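Local coordinates for probable benzoylformate decarboxylase (PDB 7ORX), which belongs to the thiamine diphosphate-dependent enzymes and binds thiamine diphosphate, in a tetramer of chains each built on three parallel-sheet domains, at residues C[58-72]-C[87-100]. Numbering follows the deposited sequence.
Sequences DGYSLVTGEATLVNL and NSVYSHSPLVVTAG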
loop_
_atom_site.group_PDB
_atom_site.type_symbol
_atom_site.label_atom_id
_atom_site.label_comp_id
_atom_site.label_asym_id
_atom_site.label_seq_id
_atom_site.Cartn_x
_atom_site.Cartn_y
_atom_site.Cartn_z
ATOM N N ASP C 58 -0.153 -8.434 -24.282
ATOM C CA ASP C 58 0.572 -9.560 -23.638
ATOM C C ASP C 58 0.947 -10.561 -24.739
ATOM O O ASP C 58 2.128 -10.935 -24.838
ATOM C CB ASP C 58 -0.258 -10.172 -22.502
ATOM C CG ASP C 58 0.563 -10.957 -21.470
ATOM O OD1 ASP C 58 1.809 -10.843 -21.505
ATOM O OD2 ASP C 58 -0.034 -11.715 -20.628
ATOM N N GLY C 59 -0.024 -10.966 -25.559
ATOM C CA GLY C 59 0.249 -11.925 -26.633
ATOM C C GLY C 59 1.319 -11.394 -27.560
ATOM O O GLY C 59 2.221 -12.145 -27.962
ATOM N N TYR C 60 1.214 -10.126 -27.910
ATOM C CA TYR C 60 2.170 -9.487 -28.844
ATOM C C TYR C 60 3.581 -9.581 -28.229
ATOM O O TYR C 60 4.558 -9.941 -28.897
ATOM C CB TYR C 60 1.738 -8.048 -29.108
ATOM C CG TYR C 60 2.563 -7.383 -30.165
ATOM C CD1 TYR C 60 3.719 -6.711 -29.830
ATOM C CD2 TYR C 60 2.192 -7.442 -31.496
ATOM C CE1 TYR C 60 4.506 -6.127 -30.797
ATOM C CE2 TYR C 60 2.972 -6.857 -32.475
ATOM C CZ TYR C 60 4.125 -6.171 -32.118
ATOM O OH TYR C 60 4.887 -5.577 -33.070
ATOM N N SER C 61 3.656 -9.315 -26.936
ATOM C CA SER C 61 4.911 -9.337 -26.179
ATOM C C SER C 61 5.504 -10.745 -26.111
ATOM O O SER C 61 6.713 -10.902 -26.243
ATOM C CB SER C 61 4.684 -8.779 -24.829
ATOM O OG SER C 61 5.758 -9.164 -23.978
ATOM N N LEU C 62 4.682 -11.742 -25.860
ATOM C CA LEU C 62 5.153 -13.135 -25.665
ATOM C C LEU C 62 5.798 -13.646 -26.951
ATOM O O LEU C 62 6.804 -14.354 -26.889
ATOM C CB LEU C 62 3.967 -14.012 -25.256
ATOM C CG LEU C 62 3.517 -13.812 -23.816
ATOM C CD1 LEU C 62 2.098 -14.309 -23.590
ATOM C CD2 LEU C 62 4.461 -14.521 -22.897
ATOM N N VAL C 63 5.255 -13.281 -28.094
ATOM C CA VAL C 63 5.794 -13.813 -29.361
ATOM C C VAL C 63 7.124 -13.134 -29.652
ATOM O O VAL C 63 8.064 -13.865 -30.021
ATOM C CB VAL C 63 4.790 -13.640 -30.497
ATOM C CG1 VAL C 63 5.445 -13.965 -31.827
ATOM C CG2 VAL C 63 3.529 -14.468 -30.268
ATOM N N THR C 64 7.198 -11.809 -29.462
ATOM C CA THR C 64 8.359 -10.984 -29.875
ATOM C C THR C 64 9.474 -11.087 -28.840
ATOM O O THR C 64 10.632 -11.052 -29.256
ATOM C CB THR C 64 7.974 -9.513 -30.059
ATOM O OG1 THR C 64 7.500 -9.026 -28.810
ATOM C CG2 THR C 64 6.894 -9.281 -31.095
ATOM N N GLY C 65 9.137 -11.184 -27.549
ATOM C CA GLY C 65 10.119 -11.127 -26.466
ATOM C C GLY C 65 10.347 -9.700 -26.024
ATOM O O GLY C 65 10.878 -9.510 -24.946
ATOM N N GLU C 66 9.871 -8.725 -26.783
ATOM C CA GLU C 66 10.206 -7.293 -26.614
ATOM C C GLU C 66 9.243 -6.628 -25.631
ATOM O O GLU C 66 8.097 -7.108 -25.523
ATOM C CB GLU C 66 10.105 -6.601 -27.966
ATOM C CG GLU C 66 11.124 -7.108 -28.970
ATOM C CD GLU C 66 10.873 -6.633 -30.390
ATOM O OE1 GLU C 66 9.675 -6.350 -30.762
ATOM O OE2 GLU C 66 11.909 -6.491 -31.125
ATOM N N ALA C 67 9.681 -5.544 -24.977
ATOM C CA ALA C 67 8.806 -4.680 -24.155
ATOM C C ALA C 67 7.695 -4.148 -25.048
ATOM O O ALA C 67 7.963 -4.009 -26.222
ATOM C CB ALA C 67 9.602 -3.546 -23.562
ATOM N N THR C 68 6.502 -3.857 -24.526
ATOM C CA THR C 68 5.334 -3.452 -25.363
ATOM C C THR C 68 4.500 -2.393 -24.668
ATOM O O THR C 68 4.284 -2.543 -23.486
ATOM C CB THR C 68 4.462 -4.676 -25.659
ATOM O OG1 THR C 68 5.314 -5.566 -26.374
ATOM C CG2 THR C 68 3.220 -4.384 -26.470
ATOM N N LEU C 69 4.025 -1.397 -25.394
ATOM C CA LEU C 69 3.416 -0.204 -24.761
ATOM C C LEU C 69 1.901 -0.360 -24.729
ATOM O O LEU C 69 1.311 -0.676 -25.742
ATOM C CB LEU C 69 3.827 1.046 -25.552
ATOM C CG LEU C 69 3.391 2.385 -24.960
ATOM C CD1 LEU C 69 3.940 2.598 -23.551
ATOM C CD2 LEU C 69 3.861 3.517 -25.864
ATOM N N VAL C 70 1.295 -0.066 -23.603
ATOM C CA VAL C 70 -0.184 -0.046 -23.450
ATOM C C VAL C 70 -0.567 1.363 -23.001
ATOM O O VAL C 70 0.211 1.921 -22.254
ATOM C CB VAL C 70 -0.583 -1.095 -22.410
ATOM C CG1 VAL C 70 -2.059 -1.046 -22.118
ATOM C CG2 VAL C 70 -0.114 -2.479 -22.831
ATOM N N ASN C 71 -1.712 1.903 -23.410
ATOM C CA ASN C 71 -2.163 3.239 -22.969
ATOM C C ASN C 71 -3.634 3.148 -22.562
ATOM O O ASN C 71 -4.510 2.914 -23.416
ATOM C CB ASN C 71 -1.909 4.271 -24.057
ATOM C CG ASN C 71 -2.313 5.673 -23.653
ATOM O OD1 ASN C 71 -2.042 6.118 -22.539
ATOM N ND2 ASN C 71 -2.968 6.379 -24.559
ATOM N N LEU C 72 -3.937 3.355 -21.292
ATOM C CA LEU C 72 -5.283 3.131 -20.733
ATOM C C LEU C 72 -5.809 4.437 -20.156
ATOM O O LEU C 72 -5.032 5.392 -20.005
ATOM C CB LEU C 72 -5.163 2.089 -19.625
ATOM C CG LEU C 72 -4.654 0.729 -20.073
ATOM C CD1 LEU C 72 -4.399 -0.176 -18.866
ATOM C CD2 LEU C 72 -5.643 0.080 -21.028
ATOM N N ASN C 87 -1.759 -12.236 -15.338
ATOM C CA ASN C 87 -1.146 -13.224 -16.254
ATOM C C ASN C 87 0.246 -12.712 -16.622
ATOM O O ASN C 87 1.170 -13.521 -16.663
ATOM C CB ASN C 87 -2.034 -13.528 -17.471
ATOM C CG ASN C 87 -3.173 -14.464 -17.102
ATOM O OD1 ASN C 87 -2.982 -15.456 -16.404
ATOM N ND2 ASN C 87 -4.372 -14.166 -17.551
ATOM N N SER C 88 0.376 -11.396 -16.830
ATOM C CA SER C 88 1.646 -10.741 -17.251
ATOM C C SER C 88 2.738 -10.972 -16.201
ATOM O O SER C 88 3.880 -11.270 -16.583
ATOM C CB SER C 88 1.405 -9.306 -17.529
ATOM O OG SER C 88 0.257 -9.175 -18.391
ATOM N N VAL C 89 2.355 -10.940 -14.927
ATOM C CA VAL C 89 3.284 -11.163 -13.797
ATOM C C VAL C 89 3.876 -12.565 -13.924
ATOM O O VAL C 89 5.112 -12.691 -13.968
ATOM C CB VAL C 89 2.575 -10.908 -12.453
ATOM C CG1 VAL C 89 3.299 -11.503 -11.266
ATOM C CG2 VAL C 89 2.344 -9.415 -12.249
ATOM N N TYR C 90 3.047 -13.592 -14.005
ATOM C CA TYR C 90 3.519 -15.009 -13.960
ATOM C C TYR C 90 4.112 -15.426 -15.308
ATOM O O TYR C 90 4.884 -16.366 -15.304
ATOM C CB TYR C 90 2.416 -15.896 -13.409
ATOM C CG TYR C 90 2.178 -15.663 -11.944
ATOM C CD1 TYR C 90 3.071 -16.148 -11.009
ATOM C CD2 TYR C 90 1.091 -14.932 -11.482
ATOM C CE1 TYR C 90 2.884 -15.935 -9.653
ATOM C CE2 TYR C 90 0.884 -14.718 -10.126
ATOM C CZ TYR C 90 1.785 -15.221 -9.203
ATOM O OH TYR C 90 1.634 -14.957 -7.861
ATOM N N SER C 91 3.840 -14.701 -16.388
ATOM C CA SER C 91 4.432 -14.977 -17.714
ATOM C C SER C 91 5.708 -14.159 -17.929
ATOM O O SER C 91 6.323 -14.312 -18.997
ATOM C CB SER C 91 3.429 -14.766 -18.818
ATOM O OG SER C 91 3.087 -13.413 -19.029
ATOM N N HIS C 92 6.086 -13.331 -16.940
ATOM C CA HIS C 92 7.299 -12.471 -16.980
ATOM C C HIS C 92 7.260 -11.669 -18.276
ATOM O O HIS C 92 8.257 -11.723 -19.054
ATOM C CB HIS C 92 8.602 -13.296 -16.828
ATOM C CG HIS C 92 8.732 -13.976 -15.508
ATOM N ND1 HIS C 92 8.533 -13.307 -14.330
ATOM C CD2 HIS C 92 9.110 -15.228 -15.191
ATOM C CE1 HIS C 92 8.704 -14.144 -13.332
ATOM N NE2 HIS C 92 9.068 -15.332 -13.835
ATOM N N SER C 93 6.154 -10.966 -18.469
ATOM C CA SER C 93 5.876 -10.174 -19.681
ATOM C C SER C 93 6.180 -8.703 -19.440
ATOM O O SER C 93 5.596 -8.092 -18.535
ATOM C CB SER C 93 4.467 -10.395 -20.135
ATOM O OG SER C 93 4.479 -11.390 -21.158
ATOM N N PRO C 94 7.133 -8.123 -20.204
ATOM C CA PRO C 94 7.536 -6.735 -20.021
ATOM C C PRO C 94 6.575 -5.709 -20.606
ATOM O O PRO C 94 6.992 -4.933 -21.400
ATOM C CB PRO C 94 8.898 -6.679 -20.733
ATOM C CG PRO C 94 8.821 -7.732 -21.778
ATOM C CD PRO C 94 7.955 -8.827 -21.192
ATOM N N LEU C 95 5.314 -5.711 -20.192
ATOM C CA LEU C 95 4.337 -4.661 -20.569
ATOM C C LEU C 95 4.701 -3.365 -19.852
ATOM O O LEU C 95 4.888 -3.369 -18.613
ATOM C CB LEU C 95 2.928 -5.056 -20.132
ATOM C CG LEU C 95 2.400 -6.374 -20.691
ATOM C CD1 LEU C 95 0.913 -6.546 -20.321
ATOM C CD2 LEU C 95 2.563 -6.430 -22.199
ATOM N N VAL C 96 4.700 -2.266 -20.584
ATOM C CA VAL C 96 4.854 -0.903 -20.019
ATOM C C VAL C 96 3.481 -0.242 -20.097
ATOM O O VAL C 96 3.058 0.115 -21.190
ATOM C CB VAL C 96 5.892 -0.159 -20.847
ATOM C CG1 VAL C 96 6.062 1.238 -20.314
ATOM C CG2 VAL C 96 7.191 -0.931 -20.904
ATOM N N VAL C 97 2.771 -0.143 -18.996
ATOM C CA VAL C 97 1.375 0.340 -19.050
ATOM C C VAL C 97 1.367 1.795 -18.606
ATOM O O VAL C 97 1.614 2.023 -17.430
ATOM C CB VAL C 97 0.515 -0.506 -18.109
ATOM C CG1 VAL C 97 -0.944 -0.083 -18.126
ATOM C CG2 VAL C 97 0.678 -1.980 -18.402
ATOM N N THR C 98 1.089 2.735 -19.509
ATOM C CA THR C 98 0.851 4.160 -19.179
ATOM C C THR C 98 -0.661 4.420 -19.058
ATOM O O THR C 98 -1.449 3.895 -19.850
ATOM C CB THR C 98 1.479 5.069 -20.231
ATOM O OG1 THR C 98 0.700 4.937 -21.416
ATOM C CG2 THR C 98 2.915 4.707 -20.548
ATOM N N ALA C 99 -1.051 5.247 -18.100
ATOM C CA ALA C 99 -2.447 5.663 -17.896
ATOM C C ALA C 99 -2.512 7.189 -17.931
ATOM O O ALA C 99 -1.659 7.829 -17.343
ATOM C CB ALA C 99 -2.925 5.113 -16.579
ATOM N N GLY C 100 -3.491 7.753 -18.620
ATOM C CA GLY C 100 -3.825 9.176 -18.505
ATOM C C GLY C 100 -4.297 9.526 -17.102
ATOM O O GLY C 100 -5.039 8.765 -16.476
#
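Strands 68-72 and 95-100 pair in parallel at the centre of the N-terminal domain's sheet, and helix 50-64 meets the end of helix 82-90 and the loop after it through Asp58 and a group of serines. Five bridges, from Thr68-Leu95 to Leu72-Ala99, set the register, with the strand axes at 22°. Val96 N donates to Thr68 O at 2.9 Å in a nearly straight bond (177°), and Val96 O takes Val70 N; the same alternation carries Thr98 and then Gly100. At the start of the pairing, Thr68 N to Pro94 O is weak.

Strand 22-25 flanks 68-72 and strand 157-162 flanks 95-100, so both are interior strands of the parallel alpha/beta sheet of a thiamine diphosphate-binding domain, and the chain passes between them by a beta-alpha-beta crossover.

Side chains alternate between the sheet's two faces. On the face of Val70, beneath helix 50-64, the Leu72 side chain lies obliquely across Val97, CD1 of Leu72 3.5 Å from CG1 of Val97. On the other, Leu69 CD1 meets Thr98 CG2 at 3.8 Å, while Asn71 OD1 lies 3.2 Å from Thr98 OG1, which is as close to Val70 O.

Where helix 50-64 faces the end of helix 82-90, Asp58 has CG roughly anti to its backbone nitrogen (chi1 -159°), which brings the carboxylate to the serines. Ser93 OG donates to Asp58 OD1 at 2.7 Å, nearly in line with the C-O bond; Ser88 OG gives Asp58 OD2 only a weak bond. Leu62 CD2 packs 3.6 Å from Ser93 OG. Pro94, centre of an inverse gamma turn, brings CD within 3.6 Å of Ser61 OG as the chain enters the strand.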